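Putative fructose-bisphosphate aldolase (Coccidioides immitis, PDB 3PM6) is a putative class II fructose-bisphosphate aldolase, a zinc-containing enzyme of the TIM-barrel fold. Local coordinates at residues A[27-35]-A[52-61]; A[114-125]-A[144-153]. All coordinates share one frame; numbering follows the deposited sequence.

Overall arrangement
Both contacts join neighbouring parallel strands of one closed eight-stranded barrel. Contact 1 pairs strands 29-33 and 54-58, the first and second of the sheet. Contact 2 pairs strands 116-119 and 146-149, the fourth and fifth. Strand 85-92 lies between the two pairs. Along the chain contact 1 is complete before contact 2 begins, and each belongs to a beta-alpha-beta unit, with helix 37-49 or helix 126-141 as the connection. Their centres are about 15 Å apart, and Leu-58 packs on Phe-114 between them. Phe-59 of contact 1 and Met-118 of contact 2 each have a side chain about 6 Å from the bound zinc ion.

Contact 1 (A[27-35]-A[52-61]); sequences FAIPAICVY and SPAMILLFPW
Met-55 N donates to Pro-30 O, and Ile-32 N donates to Met-55 O. These are two of the four backbone hydrogen bonds that join the parallel strands 29-33 and 54-58. Leu-57 N binds Ile-32 O, and Val-34 N binds Leu-57 O at 3.0 Å. Past the last bond a water takes over. It donates to Val-34 O and accepts from Phe-59 N, both at 2.9 Å.

Apolar contacts line both faces. On the face of Ala-31, Cys-33, Met-55 and Leu-57, Leu-57 CD1 presses on Ala-31 CB at 3.5 Å, tighter than usual for two carbons. The Ile-29 chi1 of -59° sets CG1 beside the backbone N and turns CG2 anti to it, 3.7 Å from Met-55 CG. Its CD1 meets Pro-53 CG. On the other face Val-34 CG2 touches Ile-56 CG2 at 3.8 Å.

Aromatic groups gather at the C-terminal ends. Cys-33 SG lies 3.7 Å from Phe-59 CZ, an oblique sulfur-aromatic contact. The Tyr-35 and Phe-59 rings are inclined at 51°, with Tyr-35 OH 3.4 Å from Phe-59 CE2 at the ring edge. The hydroxyl has a hydrogen bond with Asp-159 O. The edge of the Trp-61 indole meets Tyr-35 O, and its NE1 bonds to Glu-276 of the second subunit.

With helix 37-49 the two strands form the first beta-alpha-beta unit of the TIM barrel. Ile-43 of that helix covers Ile-32, Val-34, Ala-54 and Ile-56. Strand 245-250 flanks strand 29-33 and closes the barrel, while strand 85-92 packs against Met-55, Leu-57 and Phe-59.

Contact 2 (A[114-125]-A[144-153]); sequences FDSIMVDMSHFS and GIATEAEPGR
The Arg-153 guanidinium meets segment 114-125 along its edge. NE donates to Ser-122 O at 2.7 Å in a nearly straight bond (170° at the hydrogen). NH2 donates to Phe-124 O, which lies in the guanidinium plane, although the donor stands well above the carbonyl plane. A bend at chi3 (-63°) turns the group toward these carbonyls. Its NH1 bonds to Glu-168 O, so bonds from three nitrogens hold the group. At the edge of the His-123 imidazole, in its plane, lies Ser-122 OG.

The carboxylates of Asp-120 and Glu-150 lie side by side, their planes 36° apart. Asp-120 OD1 and Glu-150 OE1, two like-charged oxygens, come within 3.8 Å without bonding. A water lies within hydrogen-bonding distance of both Glu-150 OE1 and Asp-120 OD2. Asp-120 OD1 accepts from Ser-122 N, making an Asx turn, and from Ser-122 OG at 2.8 Å on its syn lone pair. Asp-120 OD2 bonds to His-91, a zinc ligand, and so is second-shell to the metal. Glu-150 OE2 accepts from Ile-154 N.

Between these groups and the strand starts runs a parallel ladder of the TIM barrel, within the beta-alpha-beta unit built on helix 126-141. Ala-146 N bonds to Asp-115 O, Ile-117 N to Ala-146 O, Glu-148 N to Ile-117 O and Val-119 N to Glu-148 O. After Val-119 the strands part, and a water links Val-119 O to Glu-150 N.

Met-118 and Glu-148 share a face. Met-118 SD lies 3.6 Å from Glu-148 OE2, which bonds to the zinc ligand His-227. Glu-148 OE1 forms a salt bridge with Lys-247. On the other face Ile-117 CG1 packs on Ile-145 CG2 at 3.6 Å.

Contact 1 (A[27-35]-A[52-61])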
loop_
_atom_site.group_PDB
_atom_site.type_symbol
_atom_site.label_atom_id
_atom_site.label_comp_id
_atom_site.label_asym_id
_atom_site.label_seq_id
_atom_site.Cartn_x
_atom_site.Cartn_y
_atom_site.Cartn_z
ATOM N N PHE A 27 17.730 5.406 24.012
ATOM C CA PHE A 27 16.407 5.704 23.471
ATOM C C PHE A 27 15.787 4.416 22.961
ATOM O O PHE A 27 16.399 3.345 23.101
ATOM C CB PHE A 27 16.456 6.819 22.423
ATOM C CG PHE A 27 17.202 6.452 21.166
ATOM C CD1 PHE A 27 18.607 6.449 21.141
ATOM C CD2 PHE A 27 16.496 6.117 20.004
ATOM C CE1 PHE A 27 19.284 6.100 19.979
ATOM C CE2 PHE A 27 17.160 5.777 18.839
ATOM C CZ PHE A 27 18.554 5.750 18.824
ATOM N N ALA A 28 14.569 4.504 22.420
ATOM C CA ALA A 28 13.927 3.347 21.785
ATOM C C ALA A 28 13.505 3.670 20.352
ATOM O O ALA A 28 13.232 4.827 20.015
ATOM C CB ALA A 28 12.756 2.849 22.603
ATOM N N ILE A 29 13.499 2.625 19.521
ATOM C CA ILE A 29 13.068 2.680 18.136
ATOM C C ILE A 29 11.534 2.692 18.156
ATOM O O ILE A 29 10.923 1.888 18.858
ATOM C CB ILE A 29 13.574 1.403 17.386
ATOM C CG1 ILE A 29 15.107 1.311 17.447
ATOM C CG2 ILE A 29 13.034 1.314 15.936
ATOM C CD1 ILE A 29 15.885 2.565 16.905
ATOM N N PRO A 30 10.912 3.638 17.434
ATOM C CA PRO A 30 9.450 3.601 17.344
ATOM C C PRO A 30 9.041 2.516 16.360
ATOM O O PRO A 30 9.474 2.552 15.237
ATOM C CB PRO A 30 9.082 4.990 16.784
ATOM C CG PRO A 30 10.341 5.475 16.037
ATOM C CD PRO A 30 11.525 4.763 16.681
ATOM N N ALA A 31 8.239 1.554 16.799
ATOM C CA ALA A 31 7.831 0.406 15.963
ATOM C C ALA A 31 6.323 0.483 15.750
ATOM O O ALA A 31 5.536 0.071 16.604
ATOM C CB ALA A 31 8.217 -0.904 16.648
ATOM N N ILE A 32 5.914 1.052 14.631
ATOM C CA ILE A 32 4.531 1.473 14.440
ATOM C C ILE A 32 3.804 0.486 13.584
ATOM O O ILE A 32 4.192 0.265 12.427
ATOM C CB ILE A 32 4.494 2.875 13.708
ATOM C CG1 ILE A 32 5.487 3.854 14.352
ATOM C CG2 ILE A 32 3.068 3.422 13.606
ATOM C CD1 ILE A 32 5.213 4.141 15.817
ATOM N N CYS A 33 2.764 -0.127 14.153
ATOM C CA CYS A 33 1.876 -0.988 13.421
ATOM C C CYS A 33 1.047 -0.215 12.455
ATOM O O CYS A 33 0.421 0.803 12.811
ATOM C CB CYS A 33 0.919 -1.718 14.376
ATOM S SG CYS A 33 1.817 -2.682 15.564
ATOM N N VAL A 34 0.967 -0.728 11.238
ATOM C CA VAL A 34 0.110 -0.107 10.222
ATOM C C VAL A 34 -0.633 -1.171 9.456
ATOM O O VAL A 34 -0.220 -2.338 9.483
ATOM C CB VAL A 34 0.923 0.724 9.208
ATOM C CG1 VAL A 34 1.536 1.961 9.859
ATOM C CG2 VAL A 34 1.965 -0.119 8.519
ATOM N N TYR A 35 -1.703 -0.753 8.755
ATOM C CA TYR A 35 -2.613 -1.641 8.017
ATOM C C TYR A 35 -2.745 -1.242 6.561
ATOM O O TYR A 35 -3.511 -1.870 5.806
ATOM C CB TYR A 35 -4.036 -1.570 8.583
ATOM C CG TYR A 35 -4.166 -1.988 10.017
ATOM C CD1 TYR A 35 -4.378 -3.325 10.371
ATOM C CD2 TYR A 35 -4.084 -1.037 11.026
ATOM C CE1 TYR A 35 -4.520 -3.683 11.728
ATOM C CE2 TYR A 35 -4.210 -1.381 12.340
ATOM C CZ TYR A 35 -4.444 -2.689 12.692
ATOM O OH TYR A 35 -4.531 -2.946 14.039
ATOM N N SER A 52 14.582 10.464 12.579
ATOM C CA SER A 52 14.486 9.341 13.538
ATOM C C SER A 52 14.472 8.062 12.731
ATOM O O SER A 52 13.812 7.998 11.685
ATOM C CB SER A 52 13.188 9.418 14.360
ATOM O OG SER A 52 12.955 8.203 15.080
ATOM N N PRO A 53 15.175 7.036 13.235
ATOM C CA PRO A 53 14.979 5.665 12.820
ATOM C C PRO A 53 13.538 5.265 13.144
ATOM O O PRO A 53 12.873 5.958 13.915
ATOM C CB PRO A 53 15.932 4.913 13.732
ATOM C CG PRO A 53 15.933 5.749 15.004
ATOM C CD PRO A 53 16.062 7.115 14.409
ATOM N N ALA A 54 13.054 4.180 12.541
ATOM C CA ALA A 54 11.696 3.684 12.797
ATOM C C ALA A 54 11.594 2.270 12.315
ATOM O O ALA A 54 12.477 1.786 11.650
ATOM C CB ALA A 54 10.609 4.555 12.074
ATOM N N MET A 55 10.510 1.597 12.673
ATOM C CA MET A 55 10.213 0.311 12.089
ATOM C C MET A 55 8.768 0.336 11.658
ATOM O O MET A 55 7.905 0.909 12.339
ATOM C CB MET A 55 10.470 -0.831 13.090
ATOM C CG MET A 55 11.938 -1.086 13.382
ATOM S SD MET A 55 12.192 -2.460 14.591
ATOM C CE MET A 55 13.991 -2.565 14.492
ATOM N N ILE A 56 8.501 -0.286 10.528
ATOM C CA ILE A 56 7.124 -0.434 10.064
ATOM C C ILE A 56 6.708 -1.867 10.494
ATOM O O ILE A 56 7.406 -2.841 10.183
ATOM C CB ILE A 56 7.033 -0.243 8.506
ATOM C CG1 ILE A 56 7.454 1.177 8.075
ATOM C CG2 ILE A 56 5.664 -0.630 7.955
ATOM C CD1 ILE A 56 7.550 1.337 6.588
ATOM N N LEU A 57 5.605 -1.976 11.241
ATOM C CA LEU A 57 5.109 -3.286 11.645
ATOM C C LEU A 57 3.885 -3.699 10.853
ATOM O O LEU A 57 2.950 -2.928 10.719
ATOM C CB LEU A 57 4.816 -3.318 13.159
ATOM C CG LEU A 57 6.039 -3.615 14.027
ATOM C CD1 LEU A 57 7.173 -2.553 13.767
ATOM C CD2 LEU A 57 5.662 -3.610 15.495
ATOM N N LEU A 58 3.882 -4.914 10.314
ATOM C CA LEU A 58 2.684 -5.442 9.673
ATOM C C LEU A 58 2.192 -6.640 10.484
ATOM O O LEU A 58 3.001 -7.293 11.143
ATOM C CB LEU A 58 2.980 -5.842 8.221
ATOM C CG LEU A 58 3.265 -4.693 7.233
ATOM C CD1 LEU A 58 3.762 -5.330 5.956
ATOM C CD2 LEU A 58 1.974 -3.850 6.937
ATOM N N PHE A 59 0.873 -6.917 10.460
ATOM C CA PHE A 59 0.330 -8.120 11.098
ATOM C C PHE A 59 0.232 -9.232 10.059
ATOM O O PHE A 59 0.360 -8.956 8.846
ATOM C CB PHE A 59 -1.047 -7.856 11.731
ATOM C CG PHE A 59 -1.010 -6.877 12.853
ATOM C CD1 PHE A 59 -0.187 -7.085 13.971
ATOM C CD2 PHE A 59 -1.771 -5.730 12.808
ATOM C CE1 PHE A 59 -0.135 -6.154 15.002
ATOM C CE2 PHE A 59 -1.724 -4.808 13.871
ATOM C CZ PHE A 59 -0.911 -5.035 14.955
ATOM N N PRO A 60 0.029 -10.504 10.502
ATOM C CA PRO A 60 -0.186 -11.551 9.494
ATOM C C PRO A 60 -1.336 -11.236 8.545
ATOM O O PRO A 60 -1.346 -11.687 7.389
ATOM C CB PRO A 60 -0.516 -12.806 10.355
ATOM C CG PRO A 60 0.300 -12.615 11.611
ATOM C CD PRO A 60 0.513 -11.073 11.775
ATOM N N TRP A 61 -2.309 -10.489 9.047
ATOM C CA TRP A 61 -3.419 -10.009 8.231
ATOM C C TRP A 61 -2.987 -9.319 6.933
ATOM O O TRP A 61 -3.719 -9.379 5.945
ATOM C CB TRP A 61 -4.309 -9.035 9.019
ATOM C CG TRP A 61 -5.328 -8.378 8.137
ATOM C CD1 TRP A 61 -6.551 -8.879 7.783
ATOM C CD2 TRP A 61 -5.196 -7.118 7.454
ATOM N NE1 TRP A 61 -7.198 -8.002 6.931
ATOM C CE2 TRP A 61 -6.391 -6.917 6.709
ATOM C CE3 TRP A 61 -4.194 -6.130 7.414
ATOM C CZ2 TRP A 61 -6.615 -5.761 5.931
ATOM C CZ3 TRP A 61 -4.405 -4.995 6.636
ATOM C CH2 TRP A 61 -5.615 -4.816 5.906
HETATM O O HOH W 1 -1.037 -5.144 9.221
#

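Contact 2 (A[114-125]-A[144-153])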
loop_
_atom_site.group_PDB
_atom_site.type_symbol
_atom_site.label_atom_id
_atom_site.label_comp_id
_atom_site.label_asym_id
_atom_site.label_seq_id
_atom_site.Cartn_x
_atom_site.Cartn_y
_atom_site.Cartn_z
ATOM N N PHE A 114 10.743 -9.293 4.960
ATOM C CA PHE A 114 10.858 -8.804 6.356
ATOM C C PHE A 114 12.278 -8.782 6.812
ATOM O O PHE A 114 13.026 -9.704 6.505
ATOM C CB PHE A 114 10.003 -9.647 7.336
ATOM C CG PHE A 114 8.546 -9.405 7.177
ATOM C CD1 PHE A 114 7.956 -8.291 7.756
ATOM C CD2 PHE A 114 7.783 -10.215 6.352
ATOM C CE1 PHE A 114 6.621 -8.041 7.566
ATOM C CE2 PHE A 114 6.432 -9.982 6.172
ATOM C CZ PHE A 114 5.854 -8.883 6.769
ATOM N N ASP A 115 12.649 -7.744 7.556
ATOM C CA ASP A 115 13.959 -7.742 8.212
ATOM C C ASP A 115 13.922 -8.528 9.532
ATOM O O ASP A 115 14.941 -9.037 9.981
ATOM C CB ASP A 115 14.401 -6.311 8.460
ATOM C CG ASP A 115 14.450 -5.492 7.179
ATOM O OD1 ASP A 115 15.324 -5.755 6.343
ATOM O OD2 ASP A 115 13.610 -4.598 6.996
ATOM N N SER A 116 12.740 -8.599 10.159
ATOM C CA SER A 116 12.584 -9.253 11.463
ATOM C C SER A 116 11.179 -9.751 11.637
ATOM O O SER A 116 10.255 -9.274 10.987
ATOM C CB SER A 116 12.963 -8.323 12.627
ATOM O OG SER A 116 12.253 -7.105 12.581
ATOM N N ILE A 117 10.991 -10.731 12.502
ATOM C CA ILE A 117 9.653 -11.305 12.632
ATOM C C ILE A 117 9.475 -11.570 14.091
ATOM O O ILE A 117 10.402 -12.012 14.750
ATOM C CB ILE A 117 9.564 -12.634 11.837
ATOM C CG1 ILE A 117 9.681 -12.383 10.326
ATOM C CG2 ILE A 117 8.305 -13.474 12.225
ATOM C CD1 ILE A 117 9.625 -13.710 9.467
ATOM N N MET A 118 8.289 -11.295 14.610
ATOM C CA MET A 118 8.020 -11.678 15.955
ATOM C C MET A 118 7.464 -13.089 15.992
ATOM O O MET A 118 6.342 -13.312 15.580
ATOM C CB MET A 118 7.067 -10.691 16.672
ATOM C CG MET A 118 6.790 -11.116 18.099
ATOM S SD MET A 118 5.439 -10.186 18.869
ATOM C CE MET A 118 5.714 -10.743 20.582
ATOM N N VAL A 119 8.246 -14.032 16.510
ATOM C CA VAL A 119 7.776 -15.423 16.678
ATOM C C VAL A 119 7.037 -15.464 18.002
ATOM O O VAL A 119 7.647 -15.675 19.051
ATOM C CB VAL A 119 8.961 -16.450 16.668
ATOM C CG1 VAL A 119 8.436 -17.849 16.745
ATOM C CG2 VAL A 119 9.836 -16.241 15.413
ATOM N N ASP A 120 5.737 -15.208 17.947
ATOM C CA ASP A 120 4.909 -15.008 19.116
ATOM C C ASP A 120 4.159 -16.305 19.398
ATOM O O ASP A 120 3.039 -16.503 18.920
ATOM C CB ASP A 120 3.893 -13.862 18.868
ATOM C CG ASP A 120 3.032 -13.588 20.089
ATOM O OD1 ASP A 120 3.253 -14.293 21.094
ATOM O OD2 ASP A 120 2.178 -12.660 20.078
ATOM N N MET A 121 4.774 -17.195 20.172
ATOM C CA MET A 121 4.122 -18.464 20.533
ATOM C C MET A 121 3.541 -18.435 21.952
ATOM O O MET A 121 3.385 -19.477 22.608
ATOM C CB MET A 121 5.150 -19.596 20.371
ATOM C CG MET A 121 5.699 -19.698 18.905
ATOM S SD MET A 121 4.423 -20.250 17.743
ATOM C CE MET A 121 4.434 -18.969 16.494
ATOM N N SER A 122 3.215 -17.222 22.421
ATOM C CA SER A 122 2.871 -16.994 23.826
ATOM C C SER A 122 1.520 -17.583 24.200
ATOM O O SER A 122 1.214 -17.744 25.383
ATOM C CB SER A 122 2.866 -15.476 24.125
ATOM O OG SER A 122 1.775 -14.857 23.446
ATOM N N HIS A 123 0.703 -17.888 23.194
ATOM C CA HIS A 123 -0.577 -18.533 23.430
ATOM C C HIS A 123 -0.485 -20.009 23.822
ATOM O O HIS A 123 -1.444 -20.563 24.371
ATOM C CB HIS A 123 -1.498 -18.360 22.225
ATOM C CG HIS A 123 -2.039 -16.967 22.082
ATOM N ND1 HIS A 123 -3.329 -16.712 21.676
ATOM C CD2 HIS A 123 -1.472 -15.762 22.308
ATOM C CE1 HIS A 123 -3.521 -15.402 21.621
ATOM N NE2 HIS A 123 -2.412 -14.803 22.006
ATOM N N PHE A 124 0.661 -20.630 23.548
ATOM C CA PHE A 124 0.899 -22.028 23.890
ATOM C C PHE A 124 1.499 -22.104 25.285
ATOM O O PHE A 124 1.884 -21.071 25.856
ATOM C CB PHE A 124 1.815 -22.694 22.823
ATOM C CG PHE A 124 1.229 -22.678 21.432
ATOM C CD1 PHE A 124 0.146 -23.496 21.103
ATOM C CD2 PHE A 124 1.728 -21.797 20.463
ATOM C CE1 PHE A 124 -0.432 -23.456 19.820
ATOM C CE2 PHE A 124 1.170 -21.734 19.169
ATOM C CZ PHE A 124 0.087 -22.561 18.838
ATOM N N SER A 125 1.568 -23.319 25.844
ATOM C CA SER A 125 2.236 -23.547 27.139
ATOM C C SER A 125 3.665 -23.092 26.979
ATOM O O SER A 125 4.197 -23.043 25.836
ATOM C CB SER A 125 2.196 -25.038 27.535
ATOM O OG SER A 125 2.929 -25.855 26.630
ATOM N N GLY A 144 18.198 -14.978 6.779
ATOM C CA GLY A 144 18.678 -13.632 7.068
ATOM C C GLY A 144 17.812 -12.815 8.023
ATOM O O GLY A 144 18.036 -11.618 8.190
ATOM N N ILE A 145 16.849 -13.465 8.681
ATOM C CA ILE A 145 15.787 -12.734 9.387
ATOM C C ILE A 145 15.977 -12.743 10.912
ATOM O O ILE A 145 16.128 -13.792 11.502
ATOM C CB ILE A 145 14.410 -13.305 8.982
ATOM C CG1 ILE A 145 14.199 -13.129 7.462
ATOM C CG2 ILE A 145 13.274 -12.677 9.820
ATOM C CD1 ILE A 145 12.938 -13.865 6.911
ATOM N N ALA A 146 16.004 -11.558 11.519
ATOM C CA ALA A 146 16.087 -11.412 12.958
ATOM C C ALA A 146 14.725 -11.735 13.626
ATOM O O ALA A 146 13.684 -11.726 12.962
ATOM C CB ALA A 146 16.511 -9.997 13.291
ATOM N N THR A 147 14.721 -12.034 14.920
ATOM C CA THR A 147 13.500 -12.550 15.564
ATOM C C THR A 147 13.271 -11.997 16.953
ATOM O O THR A 147 14.207 -11.642 17.652
ATOM C CB THR A 147 13.457 -14.094 15.678
ATOM O OG1 THR A 147 14.543 -14.539 16.462
ATOM C CG2 THR A 147 13.508 -14.776 14.338
ATOM N N GLU A 148 12.010 -11.936 17.328
ATOM C CA GLU A 148 11.585 -11.453 18.642
ATOM C C GLU A 148 10.691 -12.549 19.144
ATOM O O GLU A 148 9.962 -13.131 18.356
ATOM C CB GLU A 148 10.792 -10.158 18.480
ATOM C CG GLU A 148 10.111 -9.617 19.734
ATOM C CD GLU A 148 9.336 -8.330 19.455
ATOM O OE1 GLU A 148 9.829 -7.471 18.676
ATOM O OE2 GLU A 148 8.221 -8.178 20.003
ATOM N N ALA A 149 10.738 -12.815 20.445
ATOM C CA ALA A 149 9.882 -13.789 21.072
ATOM C C ALA A 149 9.335 -13.240 22.372
ATOM O O ALA A 149 9.822 -12.224 22.883
ATOM C CB ALA A 149 10.643 -15.086 21.309
ATOM N N GLU A 150 8.283 -13.885 22.861
ATOM C CA GLU A 150 7.598 -13.451 24.089
ATOM C C GLU A 150 7.712 -14.480 25.213
ATOM O O GLU A 150 6.963 -15.479 25.254
ATOM C CB GLU A 150 6.127 -13.185 23.803
ATOM C CG GLU A 150 5.347 -12.620 24.983
ATOM C CD GLU A 150 3.950 -12.142 24.553
ATOM O OE1 GLU A 150 3.833 -11.448 23.531
ATOM O OE2 GLU A 150 2.980 -12.437 25.253
ATOM N N PRO A 151 8.609 -14.229 26.172
ATOM C CA PRO A 151 8.811 -15.199 27.263
ATOM C C PRO A 151 7.757 -14.990 28.328
ATOM O O PRO A 151 8.084 -14.695 29.484
ATOM C CB PRO A 151 10.188 -14.822 27.807
ATOM C CG PRO A 151 10.348 -13.384 27.483
ATOM C CD PRO A 151 9.438 -13.030 26.338
ATOM N N GLY A 152 6.496 -15.148 27.949
ATOM C CA GLY A 152 5.399 -14.974 28.915
ATOM C C GLY A 152 4.133 -14.896 28.113
ATOM O O GLY A 152 4.127 -15.357 26.975
ATOM N N ARG A 153 3.072 -14.343 28.694
ATOM C CA ARG A 153 1.817 -14.120 27.970
ATOM C C ARG A 153 1.170 -12.790 28.363
ATOM O O ARG A 153 0.585 -12.666 29.445
ATOM C CB ARG A 153 0.817 -15.254 28.206
ATOM C CG ARG A 153 -0.354 -15.222 27.204
ATOM C CD ARG A 153 -1.335 -16.350 27.519
ATOM N NE ARG A 153 -0.643 -17.627 27.339
ATOM C CZ ARG A 153 -0.761 -18.678 28.145
ATOM N NH1 ARG A 153 -1.555 -18.631 29.225
ATOM N NH2 ARG A 153 -0.085 -19.789 27.858
HETATM O O HOH W 2 7.296 -16.463 21.776
HETATM O O HOH W 3 1.406 -11.356 22.421
#